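Methionine gamma-lyase (Trichomonas vaginalis, PDB 1E5E) belongs to the Cys/Met metabolism family of PLP-dependent enzymes and is assembled here from four copies of one chain. Local coordinates at residues 54-57 against 58-61; 232-235 against 236-240; 244-247 against 248-251. All coordinates share one frame; numbering follows the deposited sequence. Where two conformers were deposited one is given.

Each of the three contacts also touches the second subunit. Contact 1, a partly buried loop ahead of helix 62-75, reaches a bound ligand with a tyrosine and an arginine. Contact 2, a buried stretch of about two turns of helix 226-241, is mostly backbone bonding. Contact 3, also buried, starts helix 247-257 with a serine cap. Contact 1 touches both others: R58 meets the backbone of K238 and packs on V244, while N61 lies against P247. Contacts 2 and 3 adjoin only in sequence. An arginine at a phosphate distinguishes contact 1 and a lysine-aspartate salt bridge contact 2, whereas helix caps occur in contacts 1 and 3.

Contact 1. Residues 54-57 against 58-61; sequences YIYT and RLGN. With PPJ (N-(hydroxy{3-hydroxy-2-methyl-5-[(phosphonooxy)methyl]pyridin-4-yl}methyl)norvaline), chain G; GOL (glycerol), chain F.
Y56 and R58 meet around the phosphate of the bound N-(hydroxy{3-hydroxy-2-methyl-5-[(phosphonooxy)methyl]pyridin-4-yl}methyl)norvaline. R58 NH2 donates an almost straight bond (169°) to ligand OP2 at 2.8 Å, in the guanidinium plane, and NE bonds OP3 at 2.6 Å. Bends at chi2 and chi3 bring the guanidinium across the tyrosine, their planes 64° apart. Y56 OH also approaches OP2, at a modelled distance too short to be taken literally, and ligand CB sits 3.7 Å above one face of its ring, toward the rim. Y111 of the second subunit is also bonded to R58 NH2, and that subunit's G86, M87, S206 and T208 also hold the ligand. The pocket of this PLP-dependent enzyme is therefore built from two chains.

Backbone bonds close the turn: Y56 O accepts from L59 N (2.8 Å) and G60 N (3.1 Å). Water 1 accepts from I55 N and donates to G60 O. N61 ND2 donates to T57 OG1, 3.1 Å away, and to Y30 O; T57 OG1 also bonds T32 O. N61 OD1 caps helix 62-75 at T63 N.

Among apolar groups, I55 CG2 rests 3.9 Å from L59 CD1. The Y54 ring edge meets G60 C, 3.6 Å from CD1.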
ATOM      1  N   TYR A  54      17.811  -7.759  12.447  1.00 21.31           N
ATOM      2  CA  TYR A  54      17.381  -8.154  11.118  1.00 19.22           C
ATOM      3  C   TYR A  54      18.475  -8.049  10.074  1.00 18.27           C
ATOM      4  O   TYR A  54      19.560  -7.453  10.240  1.00 16.26           O
ATOM      5  CB  TYR A  54      16.134  -7.350  10.688  1.00 19.63           C
ATOM      6  CG  TYR A  54      14.956  -7.697  11.588  1.00 19.10           C
ATOM      7  CD1 TYR A  54      14.133  -8.764  11.244  1.00 20.40           C
ATOM      8  CD2 TYR A  54      14.695  -7.034  12.773  1.00 19.51           C
ATOM      9  CE1 TYR A  54      13.079  -9.164  12.040  1.00 17.85           C
ATOM     10  CE2 TYR A  54      13.613  -7.391  13.578  1.00 19.24           C
ATOM     11  CZ  TYR A  54      12.816  -8.455  13.195  1.00 19.67           C
ATOM     12  OH  TYR A  54      11.786  -8.873  14.013  1.00 19.05           O
ATOM     13  N   ILE A  55      18.232  -8.765   8.985  1.00 17.33           N
ATOM     14  CA  ILE A  55      19.189  -8.910   7.886  1.00 18.45           C
ATOM     15  C   ILE A  55      18.590  -8.683   6.520  1.00 17.01           C
ATOM     16  O   ILE A  55      19.122  -7.961   5.684  1.00 18.62           O
ATOM     17  CB  ILE A  55      19.688 -10.400   7.817  1.00 18.68           C
ATOM     18  CG1 ILE A  55      20.336 -10.812   9.128  1.00 21.54           C
ATOM     19  CG2 ILE A  55      20.675 -10.540   6.654  1.00 18.83           C
ATOM     20  CD1 ILE A  55      20.853 -12.244   9.240  1.00 22.14           C
ATOM     21  N   TYR A  56      17.531  -9.443   6.254  1.00 15.68           N
ATOM     22  CA  TYR A  56      16.955  -9.502   4.904  1.00 15.58           C
ATOM     23  C   TYR A  56      15.542 -10.064   5.026  1.00 16.01           C
ATOM     24  O   TYR A  56      15.353 -11.038   5.776  1.00 15.57           O
ATOM     25  CB  TYR A  56      17.805 -10.435   4.044  1.00 15.96           C
ATOM     26  CG  TYR A  56      17.453 -10.513   2.571  1.00 17.33           C
ATOM     27  CD1 TYR A  56      17.681  -9.422   1.727  1.00 15.79           C
ATOM     28  CD2 TYR A  56      16.906 -11.672   2.026  1.00 15.06           C
ATOM     29  CE1 TYR A  56      17.409  -9.488   0.367  1.00 15.04           C
ATOM     30  CE2 TYR A  56      16.598 -11.741   0.680  1.00 15.88           C
ATOM     31  CZ  TYR A  56      16.872 -10.653  -0.146  1.00 16.97           C
ATOM     32  OH  TYR A  56      16.649 -10.781  -1.504  1.00 14.99           O
ATOM     33  N   THR A  57      14.575  -9.486   4.336  1.00 14.42           N
ATOM     34  CA  THR A  57      13.171  -9.900   4.478  1.00 15.24           C
ATOM     35  C   THR A  57      12.798 -11.328   4.174  1.00 16.13           C
ATOM     36  O   THR A  57      11.865 -11.843   4.829  1.00 15.82           O
ATOM     37  CB  THR A  57      12.282  -8.861   3.730  1.00 15.40           C
ATOM     38  OG1 THR A  57      12.458  -7.658   4.518  1.00 16.04           O
ATOM     39  CG2 THR A  57      10.813  -9.248   3.641  1.00 12.20           C
ATOM     40  N   ARG A  58      13.529 -12.075   3.362  1.00 16.73           N
ATOM     41  CA  ARG A  58      13.289 -13.505   3.168  1.00 17.00           C
ATOM     42  C   ARG A  58      13.600 -14.192   4.510  1.00 18.67           C
ATOM     43  O   ARG A  58      12.957 -15.198   4.788  1.00 17.16           O
ATOM     44  CB  ARG A  58      14.099 -14.188   2.064  1.00 16.59           C
ATOM     45  CG  ARG A  58      13.912 -15.736   1.980  1.00 17.90           C
ATOM     46  CD  ARG A  58      14.042 -16.325   0.548  1.00 15.64           C
ATOM     47  NE  ARG A  58      15.205 -15.667  -0.102  1.00 16.68           N
ATOM     48  CZ  ARG A  58      16.461 -15.896   0.249  1.00 16.86           C
ATOM     49  NH1 ARG A  58      16.756 -16.789   1.190  1.00 15.84           N
ATOM     50  NH2 ARG A  58      17.425 -15.216  -0.344  1.00 16.94           N
ATOM     51  N   LEU A  59      14.541 -13.686   5.285  1.00 18.56           N
ATOM     52  CA  LEU A  59      14.916 -14.264   6.554  1.00 21.21           C
ATOM     53  C   LEU A  59      14.132 -13.772   7.754  1.00 21.11           C
ATOM     54  O   LEU A  59      14.067 -14.532   8.748  1.00 20.85           O
ATOM     55  CB  LEU A  59      16.409 -13.990   6.852  1.00 21.98           C
ATOM     56  CG  LEU A  59      17.393 -14.210   5.691  1.00 24.82           C
ATOM     57  CD1 LEU A  59      18.820 -13.887   6.140  1.00 21.93           C
ATOM     58  CD2 LEU A  59      17.322 -15.651   5.186  1.00 24.86           C
ATOM     59  N   GLY A  60      13.576 -12.575   7.742  1.00 19.29           N
ATOM     60  CA  GLY A  60      12.779 -12.077   8.874  1.00 17.30           C
ATOM     61  C   GLY A  60      12.522 -10.569   8.612  1.00 19.37           C
ATOM     62  O   GLY A  60      13.351  -9.993   7.893  1.00 18.49           O
ATOM     63  N   ASN A  61      11.487 -10.024   9.232  1.00 16.18           N
ATOM     64  CA  ASN A  61      11.154  -8.612   9.014  1.00 16.17           C
ATOM     65  C   ASN A  61      10.304  -8.192  10.204  1.00 15.54           C
ATOM     66  O   ASN A  61       9.500  -8.979  10.731  1.00 15.06           O
ATOM     67  CB  ASN A  61      10.405  -8.546   7.672  1.00 14.07           C
ATOM     68  CG  ASN A  61       9.875  -7.144   7.395  1.00 13.42           C
ATOM     69  OD1 ASN A  61       8.912  -6.708   8.028  1.00 12.74           O
ATOM     70  ND2 ASN A  61      10.462  -6.401   6.459  1.00 12.69           N
TER
HETATM   71  N1  PPJ G 405      19.551 -15.415  -7.218  1.00 19.36           N
HETATM   72  C2  PPJ G 405      20.552 -14.542  -7.008  1.00 20.00           C
HETATM   73  C6  PPJ G 405      18.589 -15.544  -6.249  1.00 21.51           C
HETATM   74  C2A PPJ G 405      21.634 -14.423  -7.928  1.00 18.55           C
HETATM   75  C3  PPJ G 405      20.585 -13.832  -5.793  1.00 20.30           C
HETATM   76  O3  PPJ G 405      21.636 -13.034  -5.737  1.00 19.80           O
HETATM   77  C4  PPJ G 405      19.499 -13.776  -4.883  1.00 22.00           C
HETATM   78  C4A PPJ G 405      19.448 -12.647  -3.948  1.00 25.10           C
HETATM   79  C5  PPJ G 405      18.525 -14.749  -5.073  1.00 21.80           C
HETATM   80  N   PPJ G 405      20.588 -12.742  -3.129  1.00 23.58           N
HETATM   81  C5A PPJ G 405      17.416 -15.067  -4.195  1.00 19.27           C
HETATM   82  OP4 PPJ G 405      16.538 -14.163  -4.486  1.00 21.27           O
HETATM   83  P   PPJ G 405      15.675 -13.729  -3.188  1.00 18.18           P
HETATM   84  OP1 PPJ G 405      14.613 -12.716  -3.781  1.00 17.76           O
HETATM   85  OP2 PPJ G 405      16.599 -13.161  -2.076  1.00 18.79           O
HETATM   86  OP3 PPJ G 405      14.918 -15.026  -2.631  1.00 18.86           O
HETATM   87  CA  PPJ G 405      20.878 -11.826  -2.152  1.00 22.97           C
HETATM   88  CB  PPJ G 405      20.240 -12.040  -0.854  1.00 21.25           C
HETATM   89  C   PPJ G 405      22.187 -11.281  -2.105  1.00 22.99           C
HETATM   90  CG  PPJ G 405      20.580 -13.224  -0.031  1.00 23.22           C
HETATM   91  CD  PPJ G 405      21.458 -12.797   1.061  1.00 23.96           C
HETATM   92  O   PPJ G 405      23.200 -11.926  -2.607  1.00 20.27           O
HETATM   93  OXT PPJ G 405      22.548 -10.347  -1.245  1.00 21.71           O
HETATM   94  C1  GOL F 411       8.716 -15.005   5.145  1.00 46.53           C
HETATM   95  O1  GOL F 411       7.305 -15.303   5.011  1.00 41.62           O
HETATM   96  C2  GOL F 411       8.996 -14.641   6.631  1.00 47.54           C
HETATM   97  O2  GOL F 411       9.656 -13.407   6.796  1.00 48.26           O
HETATM   98  C3  GOL F 411       9.813 -15.743   7.341  1.00 48.65           C
HETATM   99  O3  GOL F 411      11.189 -15.460   7.206  1.00 47.93           O
HETATM  100  O   HOH W   1      16.011 -10.606   8.637  1.00 17.29           O

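Contact 2. Residues 232-235 against 236-240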
ATOM      1  N   ILE A 232      12.015 -24.806  10.099  1.00 18.58           N
ATOM      2  CA  ILE A 232      11.124 -24.484   8.977  1.00 19.80           C
ATOM      3  C   ILE A 232      11.480 -23.139   8.340  1.00 19.82           C
ATOM      4  O   ILE A 232      11.498 -22.992   7.119  1.00 17.99           O
ATOM      5  CB  ILE A 232       9.641 -24.424   9.447  1.00 19.19           C
ATOM      6  CG1 ILE A 232       9.186 -25.848   9.820  1.00 19.08           C
ATOM      7  CG2 ILE A 232       8.717 -23.773   8.411  1.00 17.63           C
ATOM      8  CD1 ILE A 232       7.842 -25.905  10.539  1.00 18.58           C
ATOM      9  N   ARG A 233      11.868 -22.173   9.153  1.00 19.65           N
ATOM     10  CA  ARG A 233      12.229 -20.842   8.653  1.00 24.80           C
ATOM     11  C   ARG A 233      13.540 -20.905   7.881  1.00 25.96           C
ATOM     12  O   ARG A 233      13.614 -20.459   6.739  1.00 22.95           O
ATOM     13  CB  ARG A 233      12.163 -19.861   9.822  1.00 27.00           C
ATOM     14  CG  ARG A 233      12.904 -18.580   9.822  1.00 32.50           C
ATOM     15  CD  ARG A 233      12.383 -17.407  10.604  1.00 33.77           C
ATOM     16  NE  ARG A 233      11.604 -17.632  11.832  1.00 34.13           N
ATOM     17  CZ  ARG A 233      10.427 -16.965  11.946  1.00 35.24           C
ATOM     18  NH1 ARG A 233      10.038 -16.185  10.950  1.00 33.64           N
ATOM     19  NH2 ARG A 233       9.636 -17.113  13.014  1.00 36.58           N
ATOM     20  N   MET A 234      14.531 -21.652   8.380  1.00 26.62           N
ATOM     21  CA  MET A 234      15.828 -21.703   7.745  1.00 28.58           C
ATOM     22  C   MET A 234      15.875 -22.641   6.560  1.00 26.38           C
ATOM     23  O   MET A 234      16.736 -22.449   5.728  1.00 25.72           O
ATOM     24  CB  MET A 234      16.943 -22.012   8.735  1.00 32.25           C
ATOM     25  CG  MET A 234      17.170 -20.808   9.657  0.50 34.28           C
ATOM     26  SD  MET A 234      16.905 -19.147   9.004  0.50 37.88           S
ATOM     27  CE  MET A 234      18.561 -18.661   8.539  0.50 37.63           C
ATOM     28  N   VAL A 235      15.051 -23.664   6.472  1.00 26.24           N
ATOM     29  CA  VAL A 235      14.977 -24.580   5.351  1.00 24.54           C
ATOM     30  C   VAL A 235      13.708 -24.404   4.529  1.00 21.20           C
ATOM     31  O   VAL A 235      13.789 -24.132   3.337  1.00 20.70           O
ATOM     32  CB  VAL A 235      15.039 -26.034   5.856  1.00 27.38           C
ATOM     33  CG1 VAL A 235      14.873 -27.042   4.733  1.00 26.54           C
ATOM     34  CG2 VAL A 235      16.370 -26.274   6.578  1.00 29.12           C
ATOM     35  N   GLY A 236      12.533 -24.623   5.133  1.00 18.13           N
ATOM     36  CA  GLY A 236      11.280 -24.514   4.390  1.00 17.47           C
ATOM     37  C   GLY A 236      11.071 -23.164   3.708  1.00 16.93           C
ATOM     38  O   GLY A 236      10.527 -23.114   2.594  1.00 17.16           O
ATOM     39  N   ILE A 237      11.277 -22.075   4.443  1.00 17.63           N
ATOM     40  CA  ILE A 237      11.024 -20.749   3.891  1.00 20.64           C
ATOM     41  C   ILE A 237      12.195 -20.248   3.051  1.00 20.56           C
ATOM     42  O   ILE A 237      12.043 -19.869   1.902  1.00 20.68           O
ATOM     43  CB  ILE A 237      10.745 -19.722   5.004  1.00 20.76           C
ATOM     44  CG1 ILE A 237       9.530 -20.145   5.867  1.00 20.21           C
ATOM     45  CG2 ILE A 237      10.468 -18.338   4.384  1.00 18.50           C
ATOM     46  CD1 ILE A 237       8.311 -20.479   5.052  1.00 19.24           C
ATOM     47  N   LYS A 238      13.348 -20.218   3.670  1.00 21.81           N
ATOM     48  CA  LYS A 238      14.565 -19.675   3.110  1.00 24.91           C
ATOM     49  C   LYS A 238      15.020 -20.384   1.845  1.00 24.15           C
ATOM     50  O   LYS A 238      15.492 -19.663   0.970  1.00 23.64           O
ATOM     51  CB  LYS A 238      15.677 -19.624   4.171  1.00 27.43           C
ATOM     52  CG  LYS A 238      17.041 -19.176   3.652  1.00 31.75           C
ATOM     53  CD  LYS A 238      18.080 -19.013   4.762  1.00 35.58           C
ATOM     54  CE  LYS A 238      18.975 -20.250   4.896  1.00 38.79           C
ATOM     55  NZ  LYS A 238      19.510 -20.686   3.560  1.00 41.95           N
ATOM     56  N   ASP A 239      14.954 -21.688   1.714  1.00 24.96           N
ATOM     57  CA  ASP A 239      15.457 -22.376   0.541  1.00 26.82           C
ATOM     58  C   ASP A 239      14.351 -23.056  -0.271  1.00 25.60           C
ATOM     59  O   ASP A 239      14.410 -22.943  -1.485  1.00 25.55           O
ATOM     60  CB  ASP A 239      16.450 -23.514   0.838  1.00 28.59           C
ATOM     61  CG  ASP A 239      17.653 -23.041   1.614  1.00 32.51           C
ATOM     62  OD1 ASP A 239      17.925 -21.818   1.597  1.00 34.12           O
ATOM     63  OD2 ASP A 239      18.367 -23.835   2.259  1.00 33.54           O
ATOM     64  N   ILE A 240      13.529 -23.845   0.414  1.00 22.82           N
ATOM     65  CA  ILE A 240      12.641 -24.727  -0.338  1.00 21.81           C
ATOM     66  C   ILE A 240      11.423 -24.032  -0.913  1.00 19.80           C
ATOM     67  O   ILE A 240      11.104 -24.385  -2.047  1.00 20.80           O
ATOM     68  CB  ILE A 240      12.184 -25.928   0.543  1.00 21.95           C
ATOM     69  CG1 ILE A 240      13.440 -26.702   0.959  1.00 23.39           C
ATOM     70  CG2 ILE A 240      11.174 -26.783  -0.179  1.00 21.70           C
ATOM     71  CD1 ILE A 240      13.229 -27.874   1.888  1.00 22.16           C
TER
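V235 O is gripped by two backbone donors, D239 N at 3.2 Å and I240 N at 2.9 Å. The second bond is the straighter, 167° at the hydrogen, and comes nearly along the C=O axis, whereas D239 N stands above the carbonyl plane. One acceptor thus serves both an i+4 and an i+5 donor, which marks a widened, pi-type turn within helix 226-241. The same widening appears just before it: I237 N reaches I232 O at 2.8 Å, and K238 N reaches R233 O, both five residues back.

V235 and I240 lie side by side and point the same way, with V235 CG1 3.4 Å from I240 CD1, tighter than usual for two methyl groups. I240 goes on to pack against L95 of helix 86-97 and A121 of the second subunit. I237 CB lies 3.4 Å from R233 O, and the side chain touches V81 and T83 of strand 79-83 as well as A92, so I237 ties this helix to both strand 79-83 and helix 86-97. R233 also touches V81, and its guanidinium forms a salt bridge with E68.

K238 starts out straight, CG anti to the backbone N (chi1 175°), and then bends at its last two torsions. Its chain passes over the backbone of M234, where CE lies 3.2 Å from M234 O. The bend carries the ammonium to the next residue: K238 NZ forms a salt bridge with D239 OD1 at 2.8 Å, meeting that oxygen on its syn side, 17° out of the carboxylate plane.

Contact 3. Residues 244-247 against 248-251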
ATOM      1  N   VAL A 244       7.748 -16.125   0.806  1.00 15.29           N
ATOM      2  CA  VAL A 244       8.071 -14.980   1.623  1.00 16.24           C
ATOM      3  C   VAL A 244       6.913 -13.985   1.640  1.00 16.49           C
ATOM      4  O   VAL A 244       6.690 -13.327   0.612  1.00 16.72           O
ATOM      5  CB  VAL A 244       9.364 -14.279   1.130  1.00 16.02           C
ATOM      6  CG1 VAL A 244       9.647 -13.101   2.047  1.00 13.29           C
ATOM      7  CG2 VAL A 244      10.528 -15.289   1.159  1.00 14.38           C
ATOM      8  N   ILE A 245       6.336 -13.804   2.821  1.00 14.43           N
ATOM      9  CA  ILE A 245       5.200 -12.877   2.865  1.00 14.83           C
ATOM     10  C   ILE A 245       5.666 -11.438   2.664  1.00 14.40           C
ATOM     11  O   ILE A 245       6.679 -11.004   3.220  1.00 15.64           O
ATOM     12  CB  ILE A 245       4.389 -12.999   4.153  1.00 14.53           C
ATOM     13  CG1 ILE A 245       3.043 -12.230   4.048  1.00 14.88           C
ATOM     14  CG2 ILE A 245       5.155 -12.473   5.354  1.00 14.13           C
ATOM     15  CD1 ILE A 245       2.188 -12.417   5.312  1.00 14.38           C
ATOM     16  N   SER A 246       4.864 -10.653   1.985  1.00 14.79           N
ATOM     17  CA  SER A 246       5.068  -9.217   1.820  1.00 16.24           C
ATOM     18  C   SER A 246       4.777  -8.537   3.158  1.00 16.70           C
ATOM     19  O   SER A 246       3.660  -8.691   3.682  1.00 18.32           O
ATOM     20  CB  SER A 246       4.047  -8.626   0.836  1.00 16.04           C
ATOM     21  OG  SER A 246       3.984  -7.193   0.986  1.00 17.09           O
ATOM     22  N   PRO A 247       5.643  -7.644   3.601  1.00 15.45           N
ATOM     23  CA  PRO A 247       5.435  -6.878   4.809  1.00 14.12           C
ATOM     24  C   PRO A 247       4.164  -6.050   4.748  1.00 14.65           C
ATOM     25  O   PRO A 247       3.442  -5.901   5.739  1.00 13.20           O
ATOM     26  CB  PRO A 247       6.689  -5.981   4.933  1.00 12.82           C
ATOM     27  CG  PRO A 247       7.716  -6.795   4.188  1.00 14.74           C
ATOM     28  CD  PRO A 247       6.970  -7.349   2.976  1.00 13.49           C
ATOM     29  N   HIS A 248       3.794  -5.573   3.567  1.00 15.64           N
ATOM     30  CA  HIS A 248       2.563  -4.816   3.389  1.00 16.63           C
ATOM     31  C   HIS A 248       1.374  -5.732   3.652  1.00 15.62           C
ATOM     32  O   HIS A 248       0.454  -5.338   4.332  1.00 15.51           O
ATOM     33  CB  HIS A 248       2.551  -4.235   1.975  1.00 19.39           C
ATOM     34  CG  HIS A 248       1.180  -3.827   1.517  1.00 20.94           C
ATOM     35  ND1 HIS A 248       0.342  -4.779   0.924  1.00 24.15           N
ATOM     36  CD2 HIS A 248       0.487  -2.684   1.595  1.00 21.54           C
ATOM     37  CE1 HIS A 248      -0.803  -4.198   0.630  1.00 23.58           C
ATOM     38  NE2 HIS A 248      -0.733  -2.923   1.026  1.00 21.21           N
ATOM     39  N   ASP A 249       1.384  -6.969   3.224  1.00 14.43           N
ATOM     40  CA  ASP A 249       0.310  -7.924   3.435  1.00 14.37           C
ATOM     41  C   ASP A 249       0.289  -8.372   4.888  1.00 13.60           C
ATOM     42  O   ASP A 249      -0.789  -8.442   5.483  1.00 13.59           O
ATOM     43  CB  ASP A 249       0.439  -9.140   2.524  1.00 15.51           C
ATOM     44  CG  ASP A 249       0.054  -8.932   1.088  1.00 19.26           C
ATOM     45  OD1 ASP A 249       0.041  -7.803   0.583  1.00 21.52           O
ATOM     46  OD2 ASP A 249      -0.047  -9.944   0.349  1.00 21.90           O
ATOM     47  N   ALA A 250       1.465  -8.592   5.486  1.00 12.96           N
ATOM     48  CA  ALA A 250       1.467  -8.942   6.904  1.00 12.69           C
ATOM     49  C   ALA A 250       0.800  -7.826   7.710  1.00 14.10           C
ATOM     50  O   ALA A 250       0.042  -8.098   8.656  1.00 13.29           O
ATOM     51  CB  ALA A 250       2.856  -9.132   7.475  1.00 11.81           C
ATOM     52  N   TRP A 251       1.158  -6.566   7.388  1.00 13.30           N
ATOM     53  CA  TRP A 251       0.533  -5.448   8.098  1.00 12.74           C
ATOM     54  C   TRP A 251      -0.978  -5.438   7.923  1.00 11.26           C
ATOM     55  O   TRP A 251      -1.685  -5.138   8.891  1.00 10.89           O
ATOM     56  CB  TRP A 251       1.126  -4.133   7.529  1.00 13.01           C
ATOM     57  CG  TRP A 251       0.676  -2.855   8.175  1.00 15.37           C
ATOM     58  CD1 TRP A 251       1.321  -2.222   9.203  1.00 14.93           C
ATOM     59  CD2 TRP A 251      -0.405  -1.996   7.794  1.00 13.83           C
ATOM     60  NE1 TRP A 251       0.676  -1.026   9.467  1.00 14.91           N
ATOM     61  CE2 TRP A 251      -0.358  -0.856   8.600  1.00 14.20           C
ATOM     62  CE3 TRP A 251      -1.375  -2.070   6.796  1.00 14.88           C
ATOM     63  CZ2 TRP A 251      -1.292   0.174   8.523  1.00 13.92           C
ATOM     64  CZ3 TRP A 251      -2.307  -1.043   6.660  1.00 14.98           C
ATOM     65  CH2 TRP A 251      -2.250   0.058   7.531  1.00 14.93           C
TER
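S246 meets H248 and D249 as the N-cap of helix 247-257. Its hydroxyl stands anti to the backbone N (chi1 162°), which places OG by the first amides of the helix: H248 N is 3.1 Å and D249 N 3.4 Å from S246 OG, both weak bonds. The regular backbone pattern begins at the same residue, with A250 N bonded to S246 O at 2.8 Å and W251 N to P247 O at 2.9 Å.

A second polar set joins neighbours on the helix. H248 ND1 donates to D249 OD1 at 3.1 Å; the oxygen uses its anti lone pair and lies near the plane of the imidazole, at its edge. This carboxylate oxygen is also bonded to S246 OG of the second subunit, and S246 OG here to D249 OD1 there, while the two H248 rings stack across the interface.

Between the two segments, apolar packing comes from I245, whose CD1 reaches A250 CB at 4.0 Å; both side chains also rest on V64 of helix 62-75.

With an aspartate bond that probably fixes the rotation of the imidazole, and serine-aspartate bonds exchanged between chains, this helix start also serves as part of the subunit interface.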